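PDB 2X5Q: CRISPR system CMR subunit Cmr7 1 from Sulfolobus solfataricus, which is a subunit of the CMR ribonucleoprotein complex, a crRNA-containing part of the CRISPR adaptive immune system that protects the cell against viruses and other mobile genetic elements. Local coordinates for residues A[11-16]-A[83-88]; A[95-100]-A[119-124]; A[36-41]-A[160-165]. All blocks are in the same frame, centred on the assembly; numbering follows the deposited sequence.

Contact 1. Residues A[11-16]-A[83-88]; sequences QVFLPI and GILISG
Two neighbouring antiparallel strands of the mixed sheet meet here, with Val12 opposite Ile86 and Leu14 opposite Ile84 as hydrogen-bonded pairs. Four backbone bonds join them; the straightest runs from Leu14 N to Ile84 O, at 2.8 Å and 177°. On one face the four side chains are aliphatic: Leu14, Ile84 and Ile86 meet helix 148-162, while Val12 meets Ile36. Val12 and Ile86 run alongside each other, and their CG1 atoms are 3.7 Å apart. Leu14 reaches diagonally to the same isoleucine, its CD1 lying 3.7 Å from Ile86 CD1. Phe13 and Leu85 occupy the other face, where Leu85 CD2 approaches the Phe13 ring at its edge. Phe13 CG is anti to the backbone N (chi1 -179°), and from there the ring extends to Gly83, CE1 lying 3.2 Å from Gly83 N. Glycine suits this place, because a CB on Gly83 would clash with Phe13 CE1 and Leu14 O. At the far end the Gln11 side chain bends back, and its amide lies across the Ile86-Ser87 backbone without bonding to it. Its bonds go to other backbone groups: OE1 accepts from Val45 N, while NE2 donates to Gln43 O and Glu9 O. Buried on both faces, the pair is typical of the central strands of a beta sheet with a helix packed on one side.

Contact 2. Residues A[95-100]-A[119-124]; sequences HFKIIG and TFSLPI
Ile98 and Phe120 project from the same face of neighbouring antiparallel strands, and the isoleucine folds its end over the aromatic ring. Ile98 CD1 lies over one face of Phe120, 4.1 Å from the ring centroid and displaced toward the rim, a CH-pi contact. The turn at chi2 (77°) carries CD1 there, while Ile98 CB touches the ring at CE2, 3.6 Å away. The same methyl also meets Leu122 CD1 at 3.8 Å, so the beta-branched side chain touches both the ring and Leu122. Beyond the last pair, Ile124 CD1 touches Phe96 CB.

The opposite face, with Lys97 and Ser121, is more polar. Lys97 CB passes 3.6 Å from Ser121 OG, and small Ser121 lets the aliphatic part of the lysine lie across it, while the terminal NZ forms a salt bridge with Glu10. From the start of its segment Thr119 reaches Lys97 at a slant, CG2 lying 4.0 Å from Lys97 CG. Thr119 has a second use: its OG1, anti to the carbonyl carbon (chi1 -66°), accepts a hydrogen bond from Gly100 N at 2.9 Å. Gly100 has positive phi (62°), readily adopted by a residue without a side chain, where the chain turns a corner. Four backbone bonds join the pairs Phe96-Leu122 and Ile98-Phe120. Residues 97-99 also pair in parallel with a strand of the second subunit, making this antiparallel pair part of a beta sheet continued across a dimer interface.

Contact 3. Residues A[36-41]-A[160-165]; sequences IEYNQN and AKIYAK
Ile162 O, the last carbonyl of helix 148-162, is held twice: by a water that donates to it at 2.6 Å, and weakly by Gln40 NE2. The water also donates to Gln40 O at 2.6 Å, linking the backbone of the loop to the end of the helix. The same NE2 gives its sounder bond to the preceding carbonyl, Lys161 O, at 3.1 Å, with the donor in the carbonyl plane and an angle of 147° at the hydrogen. The helix breaks at Tyr163, so these carbonyls are probably left without the regular helical bonds, which suits a glutamine amide. Gln40 CG is anti to the backbone N (chi1 -166°), and the bend at chi2 brings CD back toward the helix. The other half of the amide is held from its own segment, where Tyr38 OH donates to Gln40 OE1 at 3.1 Å. This bond is consistent with OE1 turned to the hydroxyl and NE2 to the carbonyls.

Alongside these bonds Ile162 CG1 sits over the centre of the Tyr38 ring, 3.9 Å from its centroid and 9° off the normal, a CH-pi contact. Ile162 CA adds a second touch, 3.8 Å from Tyr38 CE1. The flat ring suits the CG1 methylene lying over its centre, and the isoleucine also packs on Ile84 and Ile86 of strand 80-86. A side-chain amide and a water thus meet the last carbonyls at the break between helices 148-162 and 164-169, beside an aliphatic-aromatic pair where a helix packs against a beta sheet.

Overall arrangement
Contact 1 lies close to the centre of the subunit, about 5 Å from it; its centre is about 10 Å from that of contact 2 and about 11 Å from that of contact 3, while the centres of contacts 2 and 3 are about 19 Å apart. Contacts 1 and 2 share the mixed sheet, because strand 11-15 runs between 80-86 and 117-123, with 95-102 beyond. Contact 3 brings strand 35-38 of the separate antiparallel sheet to helix 148-162, which also covers one face of contact 1. Along the chain contact 1 closes before contact 2 opens, contact 2 is nested inside contact 3, and contacts 1 and 3 interleave. The fold thus runs from helix-covered core to a sheet continued into the second subunit, consistent with the possible homodimer.

Contact 1. Residues A[11-16]-A[83-88]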
ATOM      1  N   GLN A  11     -14.323  -8.555   9.633  1.00 28.21           N
ATOM      2  CA  GLN A  11     -14.285  -9.198   8.317  1.00 26.91           C
ATOM      3  C   GLN A  11     -12.909  -9.769   7.993  1.00 25.90           C
ATOM      4  O   GLN A  11     -11.926  -9.435   8.635  1.00 25.00           O
ATOM      5  CB  GLN A  11     -14.695  -8.201   7.233  1.00 25.64           C
ATOM      6  CG  GLN A  11     -16.023  -7.474   7.562  1.00 26.29           C
ATOM      7  CD  GLN A  11     -17.252  -8.286   7.185  1.00 25.56           C
ATOM      8  OE1 GLN A  11     -17.398  -8.702   6.045  1.00 23.09           O
ATOM      9  NE2 GLN A  11     -18.162  -8.484   8.142  1.00 28.83           N
ATOM     10  N   VAL A  12     -12.871 -10.649   6.998  1.00 24.81           N
ATOM     11  CA  VAL A  12     -11.625 -11.156   6.443  1.00 24.67           C
ATOM     12  C   VAL A  12     -11.667 -10.915   4.933  1.00 23.34           C
ATOM     13  O   VAL A  12     -12.702 -11.082   4.313  1.00 23.08           O
ATOM     14  CB  VAL A  12     -11.400 -12.665   6.762  1.00 25.54           C
ATOM     15  CG1 VAL A  12     -12.510 -13.531   6.186  1.00 25.32           C
ATOM     16  CG2 VAL A  12     -10.043 -13.139   6.245  1.00 25.73           C
ATOM     17  N   PHE A  13     -10.553 -10.470   4.372  1.00 23.29           N
ATOM     18  CA  PHE A  13     -10.393 -10.350   2.908  1.00 22.93           C
ATOM     19  C   PHE A  13     -10.112 -11.698   2.315  1.00 23.43           C
ATOM     20  O   PHE A  13      -9.083 -12.331   2.621  1.00 23.78           O
ATOM     21  CB  PHE A  13      -9.246  -9.385   2.586  1.00 23.20           C
ATOM     22  CG  PHE A  13      -8.996  -9.161   1.110  1.00 22.60           C
ATOM     23  CD1 PHE A  13      -9.885  -8.413   0.340  1.00 24.25           C
ATOM     24  CD2 PHE A  13      -7.847  -9.655   0.499  1.00 23.77           C
ATOM     25  CE1 PHE A  13      -9.628  -8.171  -1.017  1.00 23.87           C
ATOM     26  CE2 PHE A  13      -7.579  -9.415  -0.878  1.00 22.40           C
ATOM     27  CZ  PHE A  13      -8.459  -8.680  -1.615  1.00 23.31           C
ATOM     28  N   LEU A  14     -11.016 -12.136   1.446  1.00 24.17           N
ATOM     29  CA  LEU A  14     -10.852 -13.395   0.734  1.00 24.91           C
ATOM     30  C   LEU A  14     -10.408 -13.032  -0.675  1.00 24.49           C
ATOM     31  O   LEU A  14     -11.224 -12.555  -1.467  1.00 24.20           O
ATOM     32  CB  LEU A  14     -12.181 -14.165   0.746  1.00 26.01           C
ATOM     33  CG  LEU A  14     -12.321 -15.579   0.186  1.00 28.22           C
ATOM     34  CD1 LEU A  14     -13.671 -16.160   0.612  1.00 32.18           C
ATOM     35  CD2 LEU A  14     -12.202 -15.641  -1.306  1.00 31.64           C
ATOM     36  N   PRO A  15      -9.109 -13.217  -0.987  1.00 24.61           N
ATOM     37  CA  PRO A  15      -8.669 -13.033  -2.372  1.00 24.86           C
ATOM     38  C   PRO A  15      -9.336 -14.019  -3.313  1.00 25.47           C
ATOM     39  O   PRO A  15      -9.394 -15.220  -3.012  1.00 27.03           O
ATOM     40  CB  PRO A  15      -7.149 -13.309  -2.325  1.00 24.89           C
ATOM     41  CG  PRO A  15      -6.768 -13.244  -0.901  1.00 26.07           C
ATOM     42  CD  PRO A  15      -7.999 -13.611  -0.106  1.00 25.41           C
ATOM     43  N   ILE A  16      -9.840 -13.529  -4.442  1.00 25.73           N
ATOM     44  CA  ILE A  16     -10.405 -14.414  -5.460  1.00 26.95           C
ATOM     45  C   ILE A  16      -9.357 -14.640  -6.560  1.00 28.22           C
ATOM     46  O   ILE A  16      -9.099 -13.745  -7.384  1.00 28.93           O
ATOM     47  CB  ILE A  16     -11.705 -13.824  -6.031  1.00 26.94           C
ATOM     48  CG1 ILE A  16     -12.705 -13.550  -4.897  1.00 26.66           C
ATOM     49  CG2 ILE A  16     -12.332 -14.750  -7.090  1.00 28.18           C
ATOM     50  CD1 ILE A  16     -13.178 -14.783  -4.168  1.00 27.14           C
ATOM     51  N   GLY A  83     -10.903  -8.963  -3.898  1.00 22.16           N
ATOM     52  CA  GLY A  83     -11.508  -9.995  -3.091  1.00 22.39           C
ATOM     53  C   GLY A  83     -12.804  -9.529  -2.462  1.00 22.68           C
ATOM     54  O   GLY A  83     -13.271  -8.384  -2.671  1.00 23.36           O
ATOM     55  N   ILE A  84     -13.412 -10.428  -1.710  1.00 22.69           N
ATOM     56  CA  ILE A  84     -14.642 -10.094  -1.019  1.00 23.03           C
ATOM     57  C   ILE A  84     -14.308  -9.986   0.446  1.00 23.17           C
ATOM     58  O   ILE A  84     -13.284 -10.520   0.907  1.00 22.84           O
ATOM     59  CB  ILE A  84     -15.770 -11.115  -1.277  1.00 23.57           C
ATOM     60  CG1 ILE A  84     -15.339 -12.544  -0.927  1.00 22.70           C
ATOM     61  CG2 ILE A  84     -16.247 -11.016  -2.735  1.00 23.44           C
ATOM     62  CD1 ILE A  84     -16.484 -13.525  -0.978  1.00 25.27           C
ATOM     63  N   LEU A  85     -15.165  -9.269   1.163  1.00 23.48           N
ATOM     64  CA  LEU A  85     -15.052  -9.141   2.586  1.00 23.61           C
ATOM     65  C   LEU A  85     -16.227  -9.879   3.192  1.00 24.21           C
ATOM     66  O   LEU A  85     -17.395  -9.593   2.877  1.00 25.04           O
ATOM     67  CB  LEU A  85     -15.079  -7.678   3.004  1.00 24.14           C
ATOM     68  CG  LEU A  85     -13.833  -6.854   2.700  1.00 25.04           C
ATOM     69  CD1 LEU A  85     -14.158  -5.370   2.841  1.00 24.52           C
ATOM     70  CD2 LEU A  85     -12.642  -7.265   3.605  1.00 24.33           C
ATOM     71  N   ILE A  86     -15.916 -10.842   4.051  1.00 23.79           N
ATOM     72  CA  ILE A  86     -16.923 -11.687   4.663  1.00 24.64           C
ATOM     73  C   ILE A  86     -16.644 -11.803   6.146  1.00 25.18           C
ATOM     74  O   ILE A  86     -15.508 -11.644   6.563  1.00 23.62           O
ATOM     75  CB  ILE A  86     -16.950 -13.083   4.018  1.00 25.37           C
ATOM     76  CG1 ILE A  86     -15.611 -13.827   4.219  1.00 25.49           C
ATOM     77  CG2 ILE A  86     -17.300 -12.955   2.504  1.00 23.33           C
ATOM     78  CD1 ILE A  86     -15.582 -15.207   3.589  1.00 25.75           C
ATOM     79  N   SER A  87     -17.686 -12.066   6.937  1.00 26.09           N
ATOM     80  CA  SER A  87     -17.506 -12.323   8.363  1.00 27.67           C
ATOM     81  C   SER A  87     -16.781 -13.647   8.576  1.00 28.26           C
ATOM     82  O   SER A  87     -17.240 -14.715   8.142  1.00 28.01           O
ATOM     83  CB  SER A  87     -18.835 -12.326   9.116  1.00 28.68           C
ATOM     84  OG  SER A  87     -18.631 -12.794  10.428  1.00 29.77           O
ATOM     85  N   GLY A  88     -15.655 -13.567   9.268  1.00 28.73           N
ATOM     86  CA  GLY A  88     -14.779 -14.717   9.386  1.00 29.99           C
ATOM     87  C   GLY A  88     -13.401 -14.337   9.866  1.00 30.12           C
ATOM     88  O   GLY A  88     -13.178 -13.229  10.367  1.00 29.83           O
TER

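Contact 2. Residues A[95-100]-A[119-124]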
ATOM      1  N   HIS A  95      -1.775 -12.652   9.519  1.00 35.62           N
ATOM      2  CA  HIS A  95      -2.860 -11.705   9.285  1.00 34.21           C
ATOM      3  C   HIS A  95      -2.438 -10.308   9.702  1.00 33.90           C
ATOM      4  O   HIS A  95      -1.765 -10.133  10.727  1.00 36.25           O
ATOM      5  CB  HIS A  95      -4.138 -12.098  10.038  1.00 35.36           C
ATOM      6  CG  HIS A  95      -3.939 -12.324  11.496  1.00 37.72           C
ATOM      7  ND1 HIS A  95      -4.361 -11.432  12.456  1.00 40.04           N
ATOM      8  CD2 HIS A  95      -3.361 -13.349  12.162  1.00 41.50           C
ATOM      9  CE1 HIS A  95      -4.047 -11.896  13.652  1.00 41.54           C
ATOM     10  NE2 HIS A  95      -3.436 -13.058  13.501  1.00 42.75           N
ATOM     11  N   PHE A  96      -2.829  -9.329   8.895  1.00 30.99           N
ATOM     12  CA  PHE A  96      -2.670  -7.933   9.230  1.00 30.49           C
ATOM     13  C   PHE A  96      -4.078  -7.362   9.382  1.00 28.77           C
ATOM     14  O   PHE A  96      -4.926  -7.541   8.518  1.00 26.57           O
ATOM     15  CB  PHE A  96      -1.890  -7.203   8.131  1.00 30.12           C
ATOM     16  CG  PHE A  96      -1.651  -5.755   8.434  1.00 30.25           C
ATOM     17  CD1 PHE A  96      -0.527  -5.354   9.130  1.00 32.05           C
ATOM     18  CD2 PHE A  96      -2.577  -4.792   8.046  1.00 30.56           C
ATOM     19  CE1 PHE A  96      -0.328  -4.009   9.434  1.00 32.58           C
ATOM     20  CE2 PHE A  96      -2.379  -3.454   8.345  1.00 30.56           C
ATOM     21  CZ  PHE A  96      -1.253  -3.065   9.030  1.00 31.72           C
ATOM     22  N   LYS A  97      -4.338  -6.709  10.501  1.00 29.21           N
ATOM     23  CA  LYS A  97      -5.686  -6.250  10.811  1.00 29.08           C
ATOM     24  C   LYS A  97      -5.794  -4.738  10.664  1.00 28.12           C
ATOM     25  O   LYS A  97      -4.980  -4.000  11.219  1.00 27.73           O
ATOM     26  CB  LYS A  97      -6.057  -6.662  12.233  1.00 30.60           C
ATOM     27  CG  LYS A  97      -7.454  -6.247  12.653  1.00 31.49           C
ATOM     28  CD  LYS A  97      -7.800  -6.723  14.066  1.00 33.78           C
ATOM     29  CE  LYS A  97      -8.399  -8.105  14.030  1.00 35.19           C
ATOM     30  NZ  LYS A  97      -8.805  -8.619  15.377  1.00 36.74           N
ATOM     31  N   ILE A  98      -6.809  -4.291   9.930  1.00 26.50           N
ATOM     32  CA  ILE A  98      -7.164  -2.884   9.856  1.00 26.93           C
ATOM     33  C   ILE A  98      -8.359  -2.657  10.773  1.00 27.68           C
ATOM     34  O   ILE A  98      -9.406  -3.262  10.558  1.00 27.00           O
ATOM     35  CB  ILE A  98      -7.581  -2.476   8.446  1.00 25.96           C
ATOM     36  CG1 ILE A  98      -6.405  -2.573   7.473  1.00 25.61           C
ATOM     37  CG2 ILE A  98      -8.149  -1.052   8.462  1.00 26.67           C
ATOM     38  CD1 ILE A  98      -6.061  -3.979   7.029  1.00 25.80           C
ATOM     39  N   ILE A  99      -8.219  -1.770  11.753  1.00 28.31           N
ATOM     40  CA  ILE A  99      -9.214  -1.609  12.812  1.00 29.70           C
ATOM     41  C   ILE A  99     -10.023  -0.324  12.642  1.00 30.01           C
ATOM     42  O   ILE A  99      -9.486   0.778  12.710  1.00 29.86           O
ATOM     43  CB  ILE A  99      -8.560  -1.611  14.223  1.00 31.13           C
ATOM     44  CG1 ILE A  99      -7.763  -2.907  14.447  1.00 30.92           C
ATOM     45  CG2 ILE A  99      -9.609  -1.443  15.300  1.00 33.36           C
ATOM     46  CD1 ILE A  99      -6.740  -2.842  15.637  1.00 32.58           C
ATOM     47  N   GLY A 100     -11.326  -0.494  12.424  1.00 30.02           N
ATOM     48  CA  GLY A 100     -12.272   0.611  12.400  1.00 31.21           C
ATOM     49  C   GLY A 100     -12.035   1.652  11.319  1.00 30.90           C
ATOM     50  O   GLY A 100     -12.260   2.827  11.542  1.00 33.01           O
ATOM     51  N   THR A 119     -13.758  -3.236  10.439  1.00 30.17           N
ATOM     52  CA  THR A 119     -12.519  -3.901  10.846  1.00 29.90           C
ATOM     53  C   THR A 119     -12.356  -5.154   9.981  1.00 28.99           C
ATOM     54  O   THR A 119     -13.309  -5.945   9.817  1.00 28.60           O
ATOM     55  CB  THR A 119     -12.544  -4.273  12.319  1.00 31.08           C
ATOM     56  OG1 THR A 119     -12.564  -3.074  13.104  1.00 30.87           O
ATOM     57  CG2 THR A 119     -11.321  -5.103  12.700  1.00 31.45           C
ATOM     58  N   PHE A 120     -11.181  -5.312   9.385  1.00 27.65           N
ATOM     59  CA  PHE A 120     -10.928  -6.469   8.534  1.00 27.24           C
ATOM     60  C   PHE A 120      -9.466  -6.885   8.547  1.00 27.30           C
ATOM     61  O   PHE A 120      -8.576  -6.068   8.810  1.00 27.71           O
ATOM     62  CB  PHE A 120     -11.420  -6.239   7.099  1.00 26.19           C
ATOM     63  CG  PHE A 120     -10.566  -5.312   6.284  1.00 26.63           C
ATOM     64  CD1 PHE A 120      -9.750  -5.801   5.274  1.00 26.46           C
ATOM     65  CD2 PHE A 120     -10.620  -3.941   6.485  1.00 27.63           C
ATOM     66  CE1 PHE A 120      -8.985  -4.948   4.516  1.00 24.92           C
ATOM     67  CE2 PHE A 120      -9.872  -3.089   5.724  1.00 27.20           C
ATOM     68  CZ  PHE A 120      -9.034  -3.590   4.740  1.00 25.40           C
ATOM     69  N   SER A 121      -9.234  -8.164   8.270  1.00 27.08           N
ATOM     70  CA  SER A 121      -7.875  -8.710   8.223  1.00 27.26           C
ATOM     71  C   SER A 121      -7.505  -9.228   6.823  1.00 26.28           C
ATOM     72  O   SER A 121      -8.353  -9.766   6.117  1.00 24.91           O
ATOM     73  CB  SER A 121      -7.739  -9.831   9.249  1.00 28.20           C
ATOM     74  OG  SER A 121      -7.868  -9.320  10.562  1.00 29.34           O
ATOM     75  N   LEU A 122      -6.227  -9.070   6.464  1.00 26.98           N
ATOM     76  CA  LEU A 122      -5.648  -9.514   5.195  1.00 27.29           C
ATOM     77  C   LEU A 122      -4.617 -10.597   5.467  1.00 28.23           C
ATOM     78  O   LEU A 122      -3.863 -10.459   6.412  1.00 28.41           O
ATOM     79  CB  LEU A 122      -4.883  -8.362   4.538  1.00 27.60           C
ATOM     80  CG  LEU A 122      -5.618  -7.034   4.401  1.00 29.34           C
ATOM     81  CD1 LEU A 122      -4.626  -5.930   4.105  1.00 31.06           C
ATOM     82  CD2 LEU A 122      -6.705  -7.142   3.324  1.00 30.62           C
ATOM     83  N   PRO A 123      -4.543 -11.638   4.609  1.00 29.02           N
ATOM     84  CA  PRO A 123      -3.465 -12.633   4.664  1.00 31.11           C
ATOM     85  C   PRO A 123      -2.178 -12.155   3.967  1.00 32.09           C
ATOM     86  O   PRO A 123      -2.144 -12.094   2.737  1.00 30.90           O
ATOM     87  CB  PRO A 123      -4.065 -13.828   3.918  1.00 30.74           C
ATOM     88  CG  PRO A 123      -5.031 -13.227   2.947  1.00 29.44           C
ATOM     89  CD  PRO A 123      -5.496 -11.923   3.516  1.00 27.82           C
ATOM     90  N   ILE A 124      -1.138 -11.835   4.749  1.00 34.53           N
ATOM     91  CA  ILE A 124       0.121 -11.271   4.205  1.00 35.94           C
ATOM     92  C   ILE A 124       1.375 -12.120   4.449  1.00 38.39           C
ATOM     93  O   ILE A 124       1.399 -12.961   5.342  1.00 39.99           O
ATOM     94  CB  ILE A 124       0.411  -9.890   4.783  1.00 36.16           C
ATOM     95  CG1 ILE A 124       0.474  -9.960   6.319  1.00 37.83           C
ATOM     96  CG2 ILE A 124      -0.639  -8.903   4.306  1.00 35.23           C
ATOM     97  CD1 ILE A 124       1.367  -8.895   6.956  1.00 39.08           C
TER

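Contact 3. Residues A[36-41]-A[160-165]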
ATOM      1  N   ILE A  36      -8.891 -19.621   5.393  1.00 31.75           N
ATOM      2  CA  ILE A  36      -9.863 -18.694   5.951  1.00 31.40           C
ATOM      3  C   ILE A  36     -11.117 -19.474   6.361  1.00 32.85           C
ATOM      4  O   ILE A  36     -11.505 -20.425   5.697  1.00 34.26           O
ATOM      5  CB  ILE A  36     -10.177 -17.601   4.904  1.00 29.92           C
ATOM      6  CG1 ILE A  36      -9.017 -16.600   4.865  1.00 29.60           C
ATOM      7  CG2 ILE A  36     -11.505 -16.886   5.192  1.00 29.85           C
ATOM      8  CD1 ILE A  36      -9.173 -15.507   3.816  1.00 28.38           C
ATOM      9  N   GLU A  37     -11.697 -19.107   7.496  1.00 33.19           N
ATOM     10  CA  GLU A  37     -12.982 -19.628   7.932  1.00 34.19           C
ATOM     11  C   GLU A  37     -13.980 -18.494   7.793  1.00 33.07           C
ATOM     12  O   GLU A  37     -13.633 -17.338   7.985  1.00 32.71           O
ATOM     13  CB  GLU A  37     -12.901 -20.073   9.389  1.00 36.22           C
ATOM     14  CG  GLU A  37     -14.150 -20.766   9.908  1.00 38.03           C
ATOM     15  CD  GLU A  37     -14.100 -21.067  11.398  1.00 40.09           C
ATOM     16  OE1 GLU A  37     -13.893 -20.134  12.205  1.00 41.12           O
ATOM     17  OE2 GLU A  37     -14.307 -22.240  11.762  1.00 43.54           O
ATOM     18  N   TYR A  38     -15.211 -18.803   7.432  1.00 33.43           N
ATOM     19  CA  TYR A  38     -16.250 -17.781   7.405  1.00 32.02           C
ATOM     20  C   TYR A  38     -17.401 -18.201   8.311  1.00 33.47           C
ATOM     21  O   TYR A  38     -17.619 -19.394   8.594  1.00 33.88           O
ATOM     22  CB  TYR A  38     -16.720 -17.503   5.986  1.00 30.73           C
ATOM     23  CG  TYR A  38     -17.376 -18.691   5.365  1.00 31.72           C
ATOM     24  CD1 TYR A  38     -18.733 -18.918   5.551  1.00 32.96           C
ATOM     25  CD2 TYR A  38     -16.638 -19.620   4.624  1.00 31.69           C
ATOM     26  CE1 TYR A  38     -19.342 -20.015   5.018  1.00 34.28           C
ATOM     27  CE2 TYR A  38     -17.251 -20.744   4.087  1.00 33.64           C
ATOM     28  CZ  TYR A  38     -18.604 -20.928   4.291  1.00 34.01           C
ATOM     29  OH  TYR A  38     -19.248 -22.011   3.783  1.00 36.79           O
ATOM     30  N   ASN A  39     -18.116 -17.199   8.792  1.00 33.03           N
ATOM     31  CA  ASN A  39     -19.232 -17.434   9.679  1.00 34.80           C
ATOM     32  C   ASN A  39     -20.470 -17.592   8.801  1.00 34.74           C
ATOM     33  O   ASN A  39     -20.868 -16.657   8.105  1.00 32.15           O
ATOM     34  CB  ASN A  39     -19.350 -16.276  10.668  1.00 34.77           C
ATOM     35  CG  ASN A  39     -18.089 -16.115  11.542  1.00 35.43           C
ATOM     36  OD1 ASN A  39     -17.598 -17.083  12.132  1.00 36.69           O
ATOM     37  ND2 ASN A  39     -17.581 -14.881  11.642  1.00 33.50           N
ATOM     38  N   GLN A  40     -21.042 -18.796   8.796  1.00 36.59           N
ATOM     39  CA  GLN A  40     -22.177 -19.107   7.922  1.00 37.43           C
ATOM     40  C   GLN A  40     -23.360 -18.167   8.184  1.00 37.91           C
ATOM     41  O   GLN A  40     -24.096 -17.826   7.270  1.00 37.48           O
ATOM     42  CB  GLN A  40     -22.618 -20.578   8.075  1.00 39.50           C
ATOM     43  CG  GLN A  40     -23.553 -21.076   6.972  1.00 40.34           C
ATOM     44  CD  GLN A  40     -22.943 -20.983   5.575  1.00 41.40           C
ATOM     45  OE1 GLN A  40     -21.992 -21.700   5.255  1.00 43.77           O
ATOM     46  NE2 GLN A  40     -23.497 -20.108   4.733  1.00 39.61           N
ATOM     47  N   ASN A  41     -23.538 -17.748   9.434  1.00 39.29           N
ATOM     48  CA  ASN A  41     -24.592 -16.804   9.772  1.00 40.04           C
ATOM     49  C   ASN A  41     -24.063 -15.418  10.116  1.00 39.35           C
ATOM     50  O   ASN A  41     -24.755 -14.650  10.776  1.00 40.80           O
ATOM     51  CB  ASN A  41     -25.430 -17.354  10.932  1.00 42.53           C
ATOM     52  CG  ASN A  41     -26.021 -18.715  10.621  1.00 44.67           C
ATOM     53  OD1 ASN A  41     -25.814 -19.676  11.356  1.00 48.24           O
ATOM     54  ND2 ASN A  41     -26.746 -18.804   9.521  1.00 44.42           N
ATOM     55  N   ALA A 160     -21.483 -20.042  -3.589  1.00 30.29           N
ATOM     56  CA  ALA A 160     -22.687 -20.810  -3.304  1.00 31.20           C
ATOM     57  C   ALA A 160     -22.652 -21.466  -1.927  1.00 31.44           C
ATOM     58  O   ALA A 160     -23.695 -21.862  -1.406  1.00 32.02           O
ATOM     59  CB  ALA A 160     -22.903 -21.865  -4.378  1.00 32.66           C
ATOM     60  N   LYS A 161     -21.467 -21.588  -1.332  1.00 31.02           N
ATOM     61  CA  LYS A 161     -21.365 -22.090   0.032  1.00 31.54           C
ATOM     62  C   LYS A 161     -21.485 -20.953   1.049  1.00 29.89           C
ATOM     63  O   LYS A 161     -22.276 -21.062   2.009  1.00 30.90           O
ATOM     64  CB  LYS A 161     -20.081 -22.901   0.233  1.00 33.37           C
ATOM     65  CG  LYS A 161     -20.084 -24.259  -0.465  1.00 36.37           C
ATOM     66  CD  LYS A 161     -21.506 -24.834  -0.716  1.00 39.71           C
ATOM     67  CE  LYS A 161     -21.516 -26.092  -1.591  1.00 42.82           C
ATOM     68  NZ  LYS A 161     -20.961 -25.860  -2.976  1.00 43.68           N
ATOM     69  N   ILE A 162     -20.740 -19.875   0.821  1.00 27.58           N
ATOM     70  CA  ILE A 162     -20.769 -18.710   1.696  1.00 26.87           C
ATOM     71  C   ILE A 162     -22.169 -18.102   1.688  1.00 26.37           C
ATOM     72  O   ILE A 162     -22.731 -17.836   2.736  1.00 26.89           O
ATOM     73  CB  ILE A 162     -19.737 -17.613   1.279  1.00 25.52           C
ATOM     74  CG1 ILE A 162     -18.303 -18.152   1.266  1.00 26.45           C
ATOM     75  CG2 ILE A 162     -19.774 -16.436   2.247  1.00 24.71           C
ATOM     76  CD1 ILE A 162     -17.286 -17.202   0.576  1.00 25.06           C
ATOM     77  N   TYR A 163     -22.717 -17.902   0.496  1.00 26.21           N
ATOM     78  CA  TYR A 163     -24.036 -17.294   0.324  1.00 26.32           C
ATOM     79  C   TYR A 163     -25.043 -18.342  -0.138  1.00 27.36           C
ATOM     80  O   TYR A 163     -25.778 -18.113  -1.088  1.00 27.59           O
ATOM     81  CB  TYR A 163     -23.965 -16.169  -0.703  1.00 26.23           C
ATOM     82  CG  TYR A 163     -22.924 -15.119  -0.404  1.00 25.67           C
ATOM     83  CD1 TYR A 163     -23.231 -14.020   0.389  1.00 26.37           C
ATOM     84  CD2 TYR A 163     -21.644 -15.219  -0.908  1.00 26.12           C
ATOM     85  CE1 TYR A 163     -22.286 -13.048   0.668  1.00 26.69           C
ATOM     86  CE2 TYR A 163     -20.689 -14.247  -0.635  1.00 25.22           C
ATOM     87  CZ  TYR A 163     -21.013 -13.171   0.153  1.00 25.30           C
ATOM     88  OH  TYR A 163     -20.070 -12.205   0.443  1.00 26.09           O
ATOM     89  N   ALA A 164     -25.060 -19.491   0.538  1.00 28.40           N
ATOM     90  CA  ALA A 164     -25.939 -20.625   0.198  1.00 29.81           C
ATOM     91  C   ALA A 164     -27.426 -20.263   0.075  1.00 30.16           C
ATOM     92  O   ALA A 164     -28.065 -20.589  -0.922  1.00 30.38           O
ATOM     93  CB  ALA A 164     -25.756 -21.755   1.226  1.00 31.02           C
ATOM     94  N   LYS A 165     -27.975 -19.580   1.071  1.00 30.07           N
ATOM     95  CA  LYS A 165     -29.401 -19.263   1.053  1.00 30.85           C
ATOM     96  C   LYS A 165     -29.789 -18.306  -0.076  1.00 30.11           C
ATOM     97  O   LYS A 165     -30.714 -18.578  -0.852  1.00 29.31           O
ATOM     98  CB  LYS A 165     -29.857 -18.747   2.418  1.00 31.24           C
ATOM     99  CG  LYS A 165     -30.041 -19.897   3.405  1.00 33.58           C
ATOM    100  CD  LYS A 165     -30.349 -19.427   4.806  1.00 34.30           C
ATOM    101  CE  LYS A 165     -30.684 -20.612   5.709  1.00 36.77           C
ATOM    102  NZ  LYS A 165     -32.112 -21.027   5.651  1.00 37.82           N
TER
HETATM  103  O   HOH W   1     -23.047 -16.906   5.100  1.00 58.63           O